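Local coordinates for protein acetoacetate decarboxylase (Sphingomonas wittichii, PDB 5UPB) that is an acetoacetate decarboxylase-like lyase that probably acts on keto acids through a Schiff base, as its family does, at residues H5-T8 with A13-V16; A171-S176 with I212-P217; F156-L161 with P225-E230; A60-S65 with A70-N75. One frame throughout, in Å; residues are numbered along the deposited sequence.

Interaction 1 of 4, residues H5-T8 with A13-V16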
loop_
_atom_site.group_PDB
_atom_site.type_symbol
_atom_site.label_atom_id
_atom_site.label_comp_id
_atom_site.label_asym_id
_atom_site.label_seq_id
_atom_site.Cartn_x
_atom_site.Cartn_y
_atom_site.Cartn_z
ATOM N N HIS A 5 -7.300 6.744 -21.277
ATOM C CA HIS A 5 -5.980 6.124 -21.222
ATOM C C HIS A 5 -6.059 4.831 -20.416
ATOM O O HIS A 5 -6.829 4.744 -19.451
ATOM C CB HIS A 5 -4.933 7.016 -20.527
ATOM C CG HIS A 5 -4.794 8.400 -21.083
ATOM N ND1 HIS A 5 -4.418 8.648 -22.384
ATOM C CD2 HIS A 5 -4.930 9.615 -20.491
ATOM C CE1 HIS A 5 -4.346 9.954 -22.579
ATOM N NE2 HIS A 5 -4.650 10.567 -21.446
ATOM N N PHE A 6 -5.246 3.830 -20.773
ATOM C CA PHE A 6 -4.411 3.798 -21.997
ATOM C C PHE A 6 -5.250 3.463 -23.232
ATOM O O PHE A 6 -5.898 2.408 -23.286
ATOM C CB PHE A 6 -3.287 2.756 -21.877
ATOM C CG PHE A 6 -2.423 2.899 -20.634
ATOM C CD1 PHE A 6 -2.153 4.139 -20.086
ATOM C CD2 PHE A 6 -1.889 1.769 -20.023
ATOM C CE1 PHE A 6 -1.376 4.269 -18.943
ATOM C CE2 PHE A 6 -1.101 1.884 -18.879
ATOM C CZ PHE A 6 -0.843 3.145 -18.337
ATOM N N LEU A 7 -5.231 4.335 -24.234
ATOM C CA LEU A 7 -5.988 4.101 -25.463
ATOM C C LEU A 7 -5.234 3.145 -26.386
ATOM O O LEU A 7 -4.123 3.445 -26.841
ATOM C CB LEU A 7 -6.265 5.425 -26.175
ATOM C CG LEU A 7 -7.161 6.415 -25.438
ATOM C CD1 LEU A 7 -7.175 7.745 -26.150
ATOM C CD2 LEU A 7 -8.585 5.833 -25.324
ATOM N N THR A 8 -5.838 2.001 -26.666
ATOM C CA THR A 8 -5.271 1.020 -27.576
ATOM C C THR A 8 -6.408 0.526 -28.453
ATOM O O THR A 8 -7.581 0.659 -28.082
ATOM C CB THR A 8 -4.612 -0.163 -26.844
ATOM O OG1 THR A 8 -5.615 -1.097 -26.410
ATOM C CG2 THR A 8 -3.840 0.308 -25.631
ATOM N N ALA A 13 -6.918 -1.806 -22.198
ATOM C CA ALA A 13 -6.055 -1.132 -21.247
ATOM C C ALA A 13 -6.634 0.189 -20.759
ATOM O O ALA A 13 -5.938 0.921 -20.059
ATOM C CB ALA A 13 -4.666 -0.905 -21.862
ATOM N N SER A 14 -7.870 0.530 -21.130
ATOM C CA SER A 14 -8.472 1.769 -20.652
ATOM C C SER A 14 -8.837 1.620 -19.185
ATOM O O SER A 14 -9.375 0.594 -18.768
ATOM C CB SER A 14 -9.733 2.131 -21.458
ATOM O OG SER A 14 -9.441 2.610 -22.760
ATOM N N LEU A 15 -8.561 2.657 -18.392
ATOM C CA LEU A 15 -8.991 2.641 -16.992
ATOM C C LEU A 15 -10.494 2.532 -16.878
ATOM O O LEU A 15 -11.012 1.871 -15.975
ATOM C CB LEU A 15 -8.560 3.908 -16.273
ATOM C CG LEU A 15 -7.250 4.012 -15.550
ATOM C CD1 LEU A 15 -7.217 5.409 -14.893
ATOM C CD2 LEU A 15 -7.044 2.921 -14.536
ATOM N N VAL A 16 -11.206 3.246 -17.742
ATOM C CA VAL A 16 -12.645 3.419 -17.649
ATOM C C VAL A 16 -13.208 3.247 -19.052
ATOM O O VAL A 16 -12.565 3.635 -20.033
ATOM C CB VAL A 16 -12.990 4.815 -17.068
ATOM C CG1 VAL A 16 -14.480 5.009 -17.034
ATOM C CG2 VAL A 16 -12.391 4.981 -15.666
#

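Interaction 2 of 4, residues A171-S176 with I212-P217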
loop_
_atom_site.group_PDB
_atom_site.type_symbol
_atom_site.label_atom_id
_atom_site.label_comp_id
_atom_site.label_asym_id
_atom_site.label_seq_id
_atom_site.Cartn_x
_atom_site.Cartn_y
_atom_site.Cartn_z
ATOM N N ALA A 171 -35.573 3.369 5.936
ATOM C CA ALA A 171 -35.235 4.480 5.050
ATOM C C ALA A 171 -35.460 5.829 5.736
ATOM O O ALA A 171 -34.904 6.847 5.300
ATOM C CB ALA A 171 -36.027 4.392 3.746
ATOM N N GLY A 172 -36.292 5.864 6.762
ATOM C CA GLY A 172 -36.411 7.049 7.602
ATOM C C GLY A 172 -35.102 7.537 8.193
ATOM O O GLY A 172 -35.018 8.683 8.644
ATOM N N ASP A 173 -34.137 6.635 8.375
ATOM C CA ASP A 173 -32.852 6.958 8.974
ATOM C C ASP A 173 -31.828 7.464 7.964
ATOM O O ASP A 173 -30.721 7.835 8.364
ATOM C CB ASP A 173 -32.329 5.737 9.724
ATOM C CG ASP A 173 -33.282 5.305 10.838
ATOM O OD1 ASP A 173 -33.623 6.172 11.679
ATOM O OD2 ASP A 173 -33.648 4.106 10.904
ATOM N N LEU A 174 -32.164 7.487 6.674
ATOM C CA LEU A 174 -31.302 8.036 5.642
ATOM C C LEU A 174 -31.783 9.427 5.283
ATOM O O LEU A 174 -32.974 9.716 5.320
ATOM C CB LEU A 174 -31.324 7.159 4.399
ATOM C CG LEU A 174 -31.102 5.672 4.691
ATOM C CD1 LEU A 174 -31.179 4.836 3.428
ATOM C CD2 LEU A 174 -29.769 5.473 5.372
ATOM N N ARG A 175 -30.855 10.295 4.930
ATOM C CA ARG A 175 -31.222 11.624 4.452
ATOM C C ARG A 175 -31.013 11.694 2.945
ATOM O O ARG A 175 -30.048 12.266 2.434
ATOM C CB ARG A 175 -30.451 12.698 5.213
ATOM C CG ARG A 175 -30.822 12.852 6.703
ATOM C CD ARG A 175 -30.506 11.690 7.602
ATOM N NE ARG A 175 -30.780 12.040 9.000
ATOM C CZ ARG A 175 -30.934 11.177 10.003
ATOM N NH1 ARG A 175 -30.836 9.862 9.817
ATOM N NH2 ARG A 175 -31.171 11.642 11.219
ATOM N N SER A 176 -31.974 11.113 2.241
ATOM C CA SER A 176 -31.913 10.932 0.800
ATOM C C SER A 176 -32.219 12.228 0.062
ATOM O O SER A 176 -33.246 12.881 0.306
ATOM C CB SER A 176 -32.899 9.851 0.374
ATOM O OG SER A 176 -34.233 10.286 0.601
ATOM N N ILE A 212 -30.490 -1.863 7.190
ATOM C CA ILE A 212 -30.197 -0.582 7.816
ATOM C C ILE A 212 -30.204 -0.732 9.333
ATOM O O ILE A 212 -31.126 -1.347 9.920
ATOM C CB ILE A 212 -31.220 0.472 7.372
ATOM C CG1 ILE A 212 -31.248 0.576 5.858
ATOM C CG2 ILE A 212 -30.906 1.809 7.974
ATOM C CD1 ILE A 212 -32.474 1.384 5.332
ATOM N N TRP A 213 -29.168 -0.168 9.969
ATOM C CA TRP A 213 -29.032 -0.111 11.423
ATOM C C TRP A 213 -28.655 1.300 11.846
ATOM O O TRP A 213 -27.775 1.920 11.249
ATOM C CB TRP A 213 -27.977 -1.094 11.920
ATOM C CG TRP A 213 -28.291 -2.523 11.533
ATOM C CD1 TRP A 213 -28.000 -3.126 10.347
ATOM C CD2 TRP A 213 -28.943 -3.510 12.334
ATOM N NE1 TRP A 213 -28.450 -4.427 10.351
ATOM C CE2 TRP A 213 -29.013 -4.694 11.566
ATOM C CE3 TRP A 213 -29.489 -3.505 13.618
ATOM C CZ2 TRP A 213 -29.630 -5.860 12.034
ATOM C CZ3 TRP A 213 -30.093 -4.679 14.089
ATOM C CH2 TRP A 213 -30.139 -5.837 13.305
ATOM N N ALA A 214 -29.310 1.804 12.877
ATOM C CA ALA A 214 -29.054 3.134 13.407
ATOM C C ALA A 214 -28.307 2.999 14.723
ATOM O O ALA A 214 -28.316 1.951 15.362
ATOM C CB ALA A 214 -30.361 3.916 13.628
ATOM N N GLY A 215 -27.678 4.077 15.158
ATOM C CA GLY A 215 -26.959 3.977 16.413
ATOM C C GLY A 215 -26.295 5.269 16.782
ATOM O O GLY A 215 -26.627 6.336 16.267
ATOM N N GLU A 216 -25.416 5.160 17.768
ATOM C CA GLU A 216 -24.752 6.318 18.316
ATOM C C GLU A 216 -23.499 6.576 17.492
ATOM O O GLU A 216 -22.640 5.696 17.420
ATOM C CB GLU A 216 -24.372 6.101 19.767
ATOM C CG GLU A 216 -23.741 7.335 20.403
ATOM C CD GLU A 216 -23.124 7.057 21.758
ATOM O OE1 GLU A 216 -23.020 5.873 22.135
ATOM O OE2 GLU A 216 -22.723 8.025 22.438
ATOM N N PRO A 217 -23.397 7.696 16.792
ATOM C CA PRO A 217 -22.255 7.923 15.905
ATOM C C PRO A 217 -21.087 8.602 16.593
ATOM O O PRO A 217 -21.217 9.238 17.633
ATOM C CB PRO A 217 -22.822 8.858 14.837
ATOM C CG PRO A 217 -23.844 9.680 15.592
ATOM C CD PRO A 217 -24.456 8.709 16.606
#

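Interaction 3 of 4, residues F156-L161 with P225-E230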
loop_
_atom_site.group_PDB
_atom_site.type_symbol
_atom_site.label_atom_id
_atom_site.label_comp_id
_atom_site.label_asym_id
_atom_site.label_seq_id
_atom_site.Cartn_x
_atom_site.Cartn_y
_atom_site.Cartn_z
ATOM N N PHE A 156 -1.375 11.311 6.861
ATOM C CA PHE A 156 -2.239 12.080 7.740
ATOM C C PHE A 156 -3.595 11.393 7.871
ATOM O O PHE A 156 -4.248 11.105 6.867
ATOM C CB PHE A 156 -2.458 13.489 7.215
ATOM C CG PHE A 156 -1.171 14.272 7.000
ATOM C CD1 PHE A 156 -0.539 14.889 8.048
ATOM C CD2 PHE A 156 -0.602 14.339 5.734
ATOM C CE1 PHE A 156 0.642 15.587 7.845
ATOM C CE2 PHE A 156 0.574 15.040 5.524
ATOM C CZ PHE A 156 1.206 15.647 6.568
ATOM N N THR A 157 -4.035 11.183 9.100
ATOM C CA THR A 157 -5.428 10.806 9.303
ATOM C C THR A 157 -6.324 11.915 8.764
ATOM O O THR A 157 -6.181 13.085 9.127
ATOM C CB THR A 157 -5.717 10.611 10.783
ATOM O OG1 THR A 157 -4.749 9.706 11.356
ATOM C CG2 THR A 157 -7.125 10.039 10.921
ATOM N N LEU A 158 -7.261 11.546 7.902
ATOM C CA LEU A 158 -8.205 12.517 7.360
ATOM C C LEU A 158 -9.456 12.602 8.230
ATOM O O LEU A 158 -9.808 13.681 8.724
ATOM C CB LEU A 158 -8.581 12.121 5.938
ATOM C CG LEU A 158 -7.391 12.063 4.958
ATOM C CD1 LEU A 158 -7.812 11.244 3.734
ATOM C CD2 LEU A 158 -6.940 13.458 4.608
ATOM N N PHE A 159 -10.155 11.482 8.408
ATOM C CA PHE A 159 -11.185 11.450 9.440
ATOM C C PHE A 159 -11.454 10.019 9.865
ATOM O O PHE A 159 -11.002 9.062 9.232
ATOM C CB PHE A 159 -12.475 12.159 8.998
ATOM C CG PHE A 159 -13.229 11.510 7.863
ATOM C CD1 PHE A 159 -14.237 10.570 8.108
ATOM C CD2 PHE A 159 -12.983 11.886 6.546
ATOM C CE1 PHE A 159 -14.965 10.007 7.061
ATOM C CE2 PHE A 159 -13.704 11.319 5.493
ATOM C CZ PHE A 159 -14.719 10.376 5.767
ATOM N N ARG A 160 -12.060 9.903 11.043
ATOM C CA ARG A 160 -12.490 8.633 11.597
ATOM C C ARG A 160 -13.994 8.697 11.838
ATOM O O ARG A 160 -14.507 9.744 12.228
ATOM C CB ARG A 160 -11.812 8.326 12.925
ATOM C CG ARG A 160 -10.315 8.508 12.912
ATOM C CD ARG A 160 -9.791 8.650 14.330
ATOM N NE ARG A 160 -9.977 7.429 15.112
ATOM C CZ ARG A 160 -9.855 7.388 16.433
ATOM N NH1 ARG A 160 -9.579 8.496 17.119
ATOM N NH2 ARG A 160 -10.013 6.242 17.066
ATOM N N LEU A 161 -14.675 7.587 11.594
ATOM C CA LEU A 161 -16.114 7.447 11.818
ATOM C C LEU A 161 -16.378 6.156 12.560
ATOM O O LEU A 161 -15.663 5.165 12.384
ATOM C CB LEU A 161 -16.932 7.335 10.548
ATOM C CG LEU A 161 -17.066 8.455 9.557
ATOM C CD1 LEU A 161 -18.082 7.987 8.519
ATOM C CD2 LEU A 161 -17.492 9.728 10.256
ATOM N N PRO A 225 -1.685 19.327 5.719
ATOM C CA PRO A 225 -1.260 20.563 5.037
ATOM C C PRO A 225 -1.821 20.703 3.627
ATOM O O PRO A 225 -1.897 21.835 3.138
ATOM C CB PRO A 225 0.268 20.458 5.032
ATOM C CG PRO A 225 0.568 18.980 5.144
ATOM C CD PRO A 225 -0.575 18.403 5.988
ATOM N N ASP A 226 -2.226 19.605 2.963
ATOM C CA ASP A 226 -2.755 19.643 1.596
ATOM C C ASP A 226 -4.242 19.264 1.523
ATOM O O ASP A 226 -4.745 18.823 0.482
ATOM C CB ASP A 226 -1.909 18.754 0.670
ATOM C CG ASP A 226 -1.752 17.318 1.168
ATOM O OD1 ASP A 226 -2.276 16.981 2.254
ATOM O OD2 ASP A 226 -1.063 16.534 0.476
ATOM N N GLU A 227 -4.970 19.456 2.618
ATOM C CA GLU A 227 -6.410 19.227 2.658
ATOM C C GLU A 227 -7.044 20.424 3.334
ATOM O O GLU A 227 -6.355 21.244 3.936
ATOM C CB GLU A 227 -6.770 17.962 3.439
ATOM C CG GLU A 227 -6.106 16.701 2.944
ATOM C CD GLU A 227 -6.698 16.210 1.638
ATOM O OE1 GLU A 227 -7.562 16.921 1.057
ATOM O OE2 GLU A 227 -6.315 15.098 1.189
ATOM N N ALA A 228 -8.364 20.478 3.319
ATOM C CA ALA A 228 -9.088 21.579 3.938
ATOM C C ALA A 228 -10.186 21.042 4.841
ATOM O O ALA A 228 -11.327 21.512 4.809
ATOM C CB ALA A 228 -9.691 22.518 2.894
ATOM N N LEU A 229 -9.829 20.060 5.677
ATOM C CA LEU A 229 -10.782 19.368 6.534
ATOM C C LEU A 229 -11.397 20.304 7.555
ATOM O O LEU A 229 -12.510 20.055 8.012
ATOM C CB LEU A 229 -10.087 18.204 7.236
ATOM C CG LEU A 229 -9.616 17.121 6.275
ATOM C CD1 LEU A 229 -8.442 16.315 6.844
ATOM C CD2 LEU A 229 -10.788 16.215 5.964
ATOM N N GLU A 230 -10.697 21.386 7.904
ATOM C CA GLU A 230 -11.213 22.344 8.868
ATOM C C GLU A 230 -12.543 22.949 8.418
ATOM O O GLU A 230 -13.262 23.505 9.248
ATOM C CB GLU A 230 -10.173 23.446 9.117
ATOM C CG GLU A 230 -8.963 22.966 9.946
ATOM C CD GLU A 230 -7.947 22.105 9.146
ATOM O OE1 GLU A 230 -7.960 22.126 7.887
ATOM O OE2 GLU A 230 -7.130 21.399 9.789
#

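Interaction 4 of 4, residues A60-S65 with A70-N75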
loop_
_atom_site.group_PDB
_atom_site.type_symbol
_atom_site.label_atom_id
_atom_site.label_comp_id
_atom_site.label_asym_id
_atom_site.label_seq_id
_atom_site.Cartn_x
_atom_site.Cartn_y
_atom_site.Cartn_z
ATOM N N ALA A 60 -17.333 0.321 1.539
ATOM C CA ALA A 60 -16.686 -0.727 0.752
ATOM C C ALA A 60 -17.561 -1.044 -0.445
ATOM O O ALA A 60 -18.711 -1.493 -0.282
ATOM C CB ALA A 60 -16.445 -1.968 1.628
ATOM N N PHE A 61 -17.020 -0.804 -1.642
ATOM C CA PHE A 61 -17.762 -0.840 -2.890
ATOM C C PHE A 61 -17.287 -1.979 -3.773
ATOM O O PHE A 61 -16.110 -2.351 -3.786
ATOM C CB PHE A 61 -17.625 0.487 -3.673
ATOM C CG PHE A 61 -18.248 1.653 -3.015
ATOM C CD1 PHE A 61 -17.618 2.281 -1.956
ATOM C CD2 PHE A 61 -19.492 2.109 -3.420
ATOM C CE1 PHE A 61 -18.241 3.378 -1.300
ATOM C CE2 PHE A 61 -20.099 3.173 -2.776
ATOM C CZ PHE A 61 -19.466 3.799 -1.714
ATOM N N GLN A 62 -18.222 -2.488 -4.553
ATOM C CA GLN A 62 -17.953 -3.527 -5.543
ATOM C C GLN A 62 -18.687 -3.151 -6.827
ATOM O O GLN A 62 -19.932 -3.110 -6.858
ATOM C CB GLN A 62 -18.394 -4.883 -5.000
ATOM C CG GLN A 62 -17.936 -6.075 -5.831
ATOM C CD GLN A 62 -18.839 -6.311 -7.016
ATOM O OE1 GLN A 62 -19.997 -6.700 -6.878
ATOM N NE2 GLN A 62 -18.333 -6.041 -8.185
ATOM N N SER A 63 -17.939 -2.853 -7.893
ATOM C CA SER A 63 -18.530 -2.388 -9.143
ATOM C C SER A 63 -18.282 -3.394 -10.265
ATOM O O SER A 63 -17.309 -4.161 -10.245
ATOM C CB SER A 63 -17.982 -1.016 -9.538
ATOM O OG SER A 63 -16.596 -1.123 -9.800
ATOM N N THR A 64 -19.223 -3.426 -11.208
ATOM C CA THR A 64 -19.227 -4.361 -12.329
ATOM C C THR A 64 -19.762 -3.690 -13.584
ATOM O O THR A 64 -20.848 -3.097 -13.569
ATOM C CB THR A 64 -20.088 -5.575 -12.017
ATOM O OG1 THR A 64 -19.626 -6.168 -10.810
ATOM C CG2 THR A 64 -20.026 -6.585 -13.129
ATOM N N SER A 65 -19.051 -3.889 -14.691
ATOM C CA SER A 65 -19.473 -3.386 -15.989
ATOM C C SER A 65 -20.518 -4.314 -16.583
ATOM O O SER A 65 -20.360 -5.540 -16.572
ATOM C CB SER A 65 -18.278 -3.299 -16.944
ATOM O OG SER A 65 -18.673 -2.955 -18.255
ATOM N N ALA A 70 -18.220 -10.526 -16.023
ATOM C CA ALA A 70 -17.403 -11.555 -15.400
ATOM C C ALA A 70 -15.951 -11.136 -15.176
ATOM O O ALA A 70 -15.109 -11.985 -14.897
ATOM C CB ALA A 70 -17.426 -12.816 -16.261
ATOM N N ALA A 71 -15.650 -9.841 -15.256
ATOM C CA ALA A 71 -14.260 -9.393 -15.151
ATOM C C ALA A 71 -13.639 -9.718 -13.792
ATOM O O ALA A 71 -12.413 -9.860 -13.674
ATOM C CB ALA A 71 -14.201 -7.880 -15.393
ATOM N N MET A 72 -14.468 -9.805 -12.754
ATOM C CA MET A 72 -13.996 -10.079 -11.403
ATOM C C MET A 72 -13.248 -11.413 -11.297
ATOM O O MET A 72 -12.430 -11.589 -10.386
ATOM C CB MET A 72 -15.186 -10.051 -10.456
ATOM C CG MET A 72 -14.998 -10.742 -9.151
ATOM S SD MET A 72 -16.465 -10.511 -8.062
ATOM C CE MET A 72 -17.481 -9.306 -8.923
ATOM N N LEU A 73 -13.552 -12.373 -12.166
ATOM C CA LEU A 73 -12.927 -13.696 -12.095
ATOM C C LEU A 73 -11.409 -13.616 -12.280
ATOM O O LEU A 73 -10.640 -14.285 -11.570
ATOM C CB LEU A 73 -13.540 -14.589 -13.161
ATOM C CG LEU A 73 -13.016 -16.027 -13.330
ATOM C CD1 LEU A 73 -13.393 -16.876 -12.099
ATOM C CD2 LEU A 73 -13.586 -16.673 -14.620
ATOM N N ARG A 74 -10.972 -12.818 -13.245
ATOM C CA ARG A 74 -9.567 -12.690 -13.635
ATOM C C ARG A 74 -8.895 -11.429 -13.116
ATOM O O ARG A 74 -7.657 -11.349 -13.136
ATOM C CB ARG A 74 -9.442 -12.665 -15.158
ATOM C CG ARG A 74 -9.693 -14.006 -15.868
ATOM C CD ARG A 74 -9.660 -13.811 -17.380
ATOM N NE ARG A 74 -9.968 -15.032 -18.119
ATOM C CZ ARG A 74 -9.086 -16.004 -18.343
ATOM N NH1 ARG A 74 -7.840 -15.898 -17.892
ATOM N NH2 ARG A 74 -9.442 -17.079 -19.030
ATOM N N ASN A 75 -9.677 -10.452 -12.673
ATOM C CA ASN A 75 -9.161 -9.156 -12.241
ATOM C C ASN A 75 -9.921 -8.701 -11.010
ATOM O O ASN A 75 -10.635 -7.696 -11.033
ATOM C CB ASN A 75 -9.255 -8.135 -13.356
ATOM C CG ASN A 75 -8.432 -6.879 -13.036
ATOM O OD1 ASN A 75 -7.767 -6.841 -12.014
ATOM N ND2 ASN A 75 -8.605 -5.837 -13.815
#

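Interaction 1 of 4, residues H5-T8 with A13-V16
Phe6 and His5 meet residues 13-15 mainly through backbone hydrogen bonds. The peptide between His5 and Phe6 is cis, which turns its carbonyl and its N-H to the same side. Both then bond to the backbone on either side of Ser14. Leu15 N donates to His5 O at 2.9 Å and nearly straight, at 170°. Phe6 N reaches Ala13 O at 3.1 Å, more bent, with the donor lying above the carbonyl plane.

The apolar contacts are small. Ala13 CB sits 3.9 Å from Phe6 CB and 4.0 Å from Thr8 CG2. With CG anti to the carbonyl carbon (chi1 -53°), the Phe6 ring leads away from 13-16. It stacks on Phe102 of the second subunit.

The hydroxyls bond locally: Ser14 OG to Thr4 O, Thr8 OG1 to Gly11 N.

The second subunit adds a bond, from Lys122 NZ of that chain to Ala13 O. His5 meets Trp115 of the same neighbour edge-to-face. This is an N-terminal loop doubled back on itself around a non-proline cis peptide and packed against the second subunit. Lys122 probably belongs to the lysine pair typical of the family, consistent with an arm that borders the partner's active site.

Interaction 2 of 4, residues A171-S176 with I212-P217
Ile212 and Leu174 reach toward each other tip to tip, and this is the tighter part of the contact. Leu174 CD1 and Ile212 CD1 stand 4.1 Å apart. Ile212 CG1 is anti to the carbonyl carbon (chi1 -56°), and an extended chi2 carries CD1 on toward residues 171-174. Ile212 CD1 also lies 3.7 Å from Ala171 N, beside the start of the turn. Ile212 packs on Val241 and Tyr243 of strand 235-249 as well, and Leu174 touches Tyr31 of strand 21-34. Further apolar contacts thus run to these two strands.

The turn itself is closed by Leu174 N bonding to Ala171 O at 3.1 Å. Its backbone angles at Gly172 and Asp173 are those of a type I turn.

Toward Ala214 the fit is looser. Asp173 CG comes no nearer than 4.3 Å to Ala214 CB, and no hydrogen bond crosses the contact. The carboxylate is held by its own side of the chain: OD1 forms a salt bridge with Arg167, and OD2 takes the N-H of Asp170. Asp173 is partly exposed. The turn is also open to solvent at Ala171, beside the Ile212 methyl.

The arrangement is a loop packed on a beta-strand. The loop that follows strand 156-166 turns back over strand 206-221, its antiparallel neighbour, and one aliphatic pair joins them.

Interaction 3 of 4, residues F156-L161 with P225-E230
Leu158 and Leu229 mark the closest backbone approach, with CA atoms 7.4 Å apart and no hydrogen bond between strand 156-161 and loop 225-230. Side chains do the joining. Pro225 CD lies over one face of the Phe156 ring, 3.6 Å from its centroid and 22° off the normal, a CH-pi contact. Pro225 CD is offset toward the rim, and its nearest ring atom is Phe156 CZ at 3.3 Å. Arg74 of the second subunit packs on both residues. An alanine at Phe156 is likely to strip Pro225 of its aromatic platform and open a gap beside that arginine.

Leu158 and Phe159 both face Cys151 in a classic beta bulge. Leu158 CG is anti to the carbonyl carbon (chi1 -60°), and CD2 is carried toward the loop. There Leu158 CD2 meets Glu227 CG at 3.7 Å and Leu229 CD1 at 3.9 Å. Leu229 CD1 also lies 3.5 Å from Leu158 O.

The Glu227 chain bends at chi2, and its aliphatic part touches the leucine. Its carboxylate has other partners in the same chain: OE1 a salt bridge to Lys122, OE2 the indole N-H of Trp104. Between the segments the chemistry is mostly apolar. It implies a division of labour at the buried Glu227: Leu158 packs on its CG, while polar groups outside the two segments bond its carboxylate oxygens.

Interaction 4 of 4, residues A60-S65 with A70-N75
Gln62, on strand 53-65, meets Met72 in a turn within the connection to strand 80-92, where a fourth subunit also packs. The two side chains cross at about a right angle. Met72 CE approaches the amide end of Gln62, 3.5 Å from NE2 and 3.8 Å from CD. A nearly eclipsed chi3 of -8° folds this methyl back; such a torsion is unusual. Met72 CE also lies 4.2 Å from Thr64 OG1. The contact is small, and no hydrogen bond crosses it.

Gln62 CG is anti to the backbone N (chi1 -169°), and the chain then bends at chi2. This brings Gln62 NE2 to Thr64 OG1, two residues on, at 2.9 Å. The bond is straight at 167°, with the hydroxyl in the amide plane. The amide is therefore held against turning. Its OE1 accepts from His132 N and Asn135 ND2 of the fourth subunit. A leucine in its place would probably leave these two donors and Thr64 OG1 without their partner.

The turn is held by Leu73 N to Ala70 O at 3.2 Å and Asn75 N to Ala71 O at 3.0 Å. Met72 also packs on Ala79 and on Arg130 of the fourth subunit. Strand 60-65 runs between antiparallel strands 21-34 and 80-92, and Ser63 touches Trp109 and Arg113 of helix 108-116.

Interactions 3 and 4 are buried, while 1 and 2 are only partly so. Interaction 1 is the outermost, its centre about 24 Å from the chain's centre, and lies across that centre from interaction 2. Interactions 2 and 3 use neighbouring strands, 206-221 and 156-166 respectively. Along the chain, 2 is nested inside the loop that 3 closes. The chemistry differs with place. Interaction 1, in a loop without strands, relies on backbone hydrogen bonds; the other three have none across their segments and depend on side-chain packing. Interactions 1, 3 and 4 all touch the second subunit. Interaction 2 touches no other chain of the assembly.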